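Local coordinates for mRNA export factor (PDB 4YXP), which regulates viral gene expression, inhibiting host splicing and mediating nuclear export of intronless viral mRNAs, and pairs through this C-terminal folded domain into an intertwined homodimer, at residues H224-L227 / P228-M232. Residues are numbered along the deposited sequence; the frame is centred on the assembly and turned at random.
Sequences HFYL and PGACM
Between Leu227 and Ala230 the backbone folds into a type II beta turn, a compact example of a turn leading directly into a helix. Ala230 N donates to Leu227 O at 3.0 Å; the bond is bent, with 136° at the hydrogen, but its donor lies in the carbonyl plane. Pro228 and Gly229 fill the two central positions. Gly229, whose phi of 106° would press a side chain against the preceding carbonyl oxygen, is also the N-cap of the helix that begins at Ala230.

The Tyr226 side chain reaches forward to the turn, its ring lying against Pro228 and Ala230. With CG anti to the backbone N (chi1 172°), the ring is carried under the proline, whose N stands over one face, 3.8 Å from the ring plane and nearer its edge atoms than its centre. Pro228 CA sits 3.7 Å from Tyr226 CE2. Tyr226 CE1 meets the methyl CB of Ala230 at 4.0 Å, while Cys231 SG approaches the same ring carbon at 4.2 Å in an oblique sulfur-aromatic contact.

Ser273 of the second subunit packs on Pro228, bringing the turn to the intertwined dimer interface. The phenol OH is hydrogen-bonded to Asp120 OD1 on helix 112-132; the same carboxylate accepts Cys231 N and Met232 N, tying the tyrosine to the first turn of helix 230-241. Leu123 of helix 112-132 and Phe191 of helix 188-204 also touch the tyrosine, so both helices flank it.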
loop_
_atom_site.group_PDB
_atom_site.type_symbol
_atom_site.label_atom_id
_atom_site.label_comp_id
_atom_site.label_asym_id
_atom_site.label_seq_id
_atom_site.Cartn_x
_atom_site.Cartn_y
_atom_site.Cartn_z
ATOM N N HIS B 224 -29.290 -4.552 -2.791
ATOM C CA HIS B 224 -29.595 -5.925 -2.398
ATOM C C HIS B 224 -28.419 -6.869 -2.655
ATOM O O HIS B 224 -28.245 -7.872 -1.961
ATOM C CB HIS B 224 -30.837 -6.395 -3.165
ATOM C CG HIS B 224 -31.330 -7.756 -2.775
ATOM N ND1 HIS B 224 -31.934 -8.012 -1.563
ATOM C CD2 HIS B 224 -31.336 -8.925 -3.456
ATOM C CE1 HIS B 224 -32.278 -9.287 -1.510
ATOM N NE2 HIS B 224 -31.927 -9.864 -2.643
ATOM N N PHE B 225 -27.604 -6.532 -3.647
ATOM C CA PHE B 225 -26.527 -7.413 -4.093
ATOM C C PHE B 225 -25.300 -7.406 -3.176
ATOM O O PHE B 225 -24.436 -8.273 -3.304
ATOM C CB PHE B 225 -26.097 -7.041 -5.516
ATOM C CG PHE B 225 -25.837 -5.575 -5.708
ATOM C CD1 PHE B 225 -24.632 -5.014 -5.328
ATOM C CD2 PHE B 225 -26.802 -4.758 -6.272
ATOM C CE1 PHE B 225 -24.392 -3.667 -5.506
ATOM C CE2 PHE B 225 -26.569 -3.408 -6.450
ATOM C CZ PHE B 225 -25.364 -2.863 -6.067
ATOM N N TYR B 226 -25.211 -6.439 -2.265
ATOM C CA TYR B 226 -24.104 -6.414 -1.310
ATOM C C TYR B 226 -24.550 -6.806 0.095
ATOM O O TYR B 226 -25.427 -6.172 0.692
ATOM C CB TYR B 226 -23.437 -5.034 -1.254
ATOM C CG TYR B 226 -22.416 -4.953 -0.139
ATOM C CD1 TYR B 226 -21.189 -5.602 -0.244
ATOM C CD2 TYR B 226 -22.687 -4.262 1.030
ATOM C CE1 TYR B 226 -20.265 -5.554 0.780
ATOM C CE2 TYR B 226 -21.767 -4.207 2.059
ATOM C CZ TYR B 226 -20.559 -4.851 1.929
ATOM O OH TYR B 226 -19.650 -4.797 2.961
ATOM N N LEU B 227 -23.930 -7.857 0.618
ATOM C CA LEU B 227 -24.146 -8.279 1.992
ATOM C C LEU B 227 -22.920 -7.899 2.818
ATOM O O LEU B 227 -21.795 -8.215 2.426
ATOM C CB LEU B 227 -24.400 -9.786 2.062
ATOM C CG LEU B 227 -25.704 -10.269 1.422
ATOM C CD1 LEU B 227 -25.700 -11.784 1.272
ATOM C CD2 LEU B 227 -26.909 -9.818 2.242
ATOM N N PRO B 228 -23.120 -7.197 3.951
ATOM C CA PRO B 228 -21.960 -6.788 4.753
ATOM C C PRO B 228 -21.042 -7.954 5.109
ATOM O O PRO B 228 -21.494 -8.955 5.665
ATOM C CB PRO B 228 -22.599 -6.186 6.009
ATOM C CG PRO B 228 -23.914 -5.687 5.548
ATOM C CD PRO B 228 -24.382 -6.687 4.523
ATOM N N GLY B 229 -19.761 -7.815 4.783
ATOM C CA GLY B 229 -18.797 -8.878 4.993
ATOM C C GLY B 229 -18.386 -9.577 3.707
ATOM O O GLY B 229 -17.496 -10.431 3.714
ATOM N N ALA B 230 -19.019 -9.207 2.596
ATOM C CA ALA B 230 -18.789 -9.889 1.322
ATOM C C ALA B 230 -17.389 -9.638 0.776
ATOM O O ALA B 230 -16.842 -10.487 0.070
ATOM C CB ALA B 230 -19.830 -9.461 0.300
ATOM N N CYS B 231 -16.817 -8.474 1.080
ATOM C CA CYS B 231 -15.476 -8.138 0.591
ATOM C C CYS B 231 -14.442 -9.055 1.228
ATOM O O CYS B 231 -13.599 -9.633 0.542
ATOM C CB CYS B 231 -15.125 -6.678 0.891
ATOM S SG CYS B 231 -16.117 -5.455 0.009
ATOM N N MET B 232 -14.516 -9.178 2.548
ATOM C CA MET B 232 -13.610 -10.035 3.296
ATOM C C MET B 232 -13.819 -11.515 2.965
ATOM O O MET B 232 -12.866 -12.228 2.647
ATOM C CB MET B 232 -13.791 -9.808 4.794
ATOM C CG MET B 232 -12.889 -10.663 5.664
ATOM S SD MET B 232 -13.116 -10.331 7.415
ATOM C CE MET B 232 -12.418 -8.684 7.541
#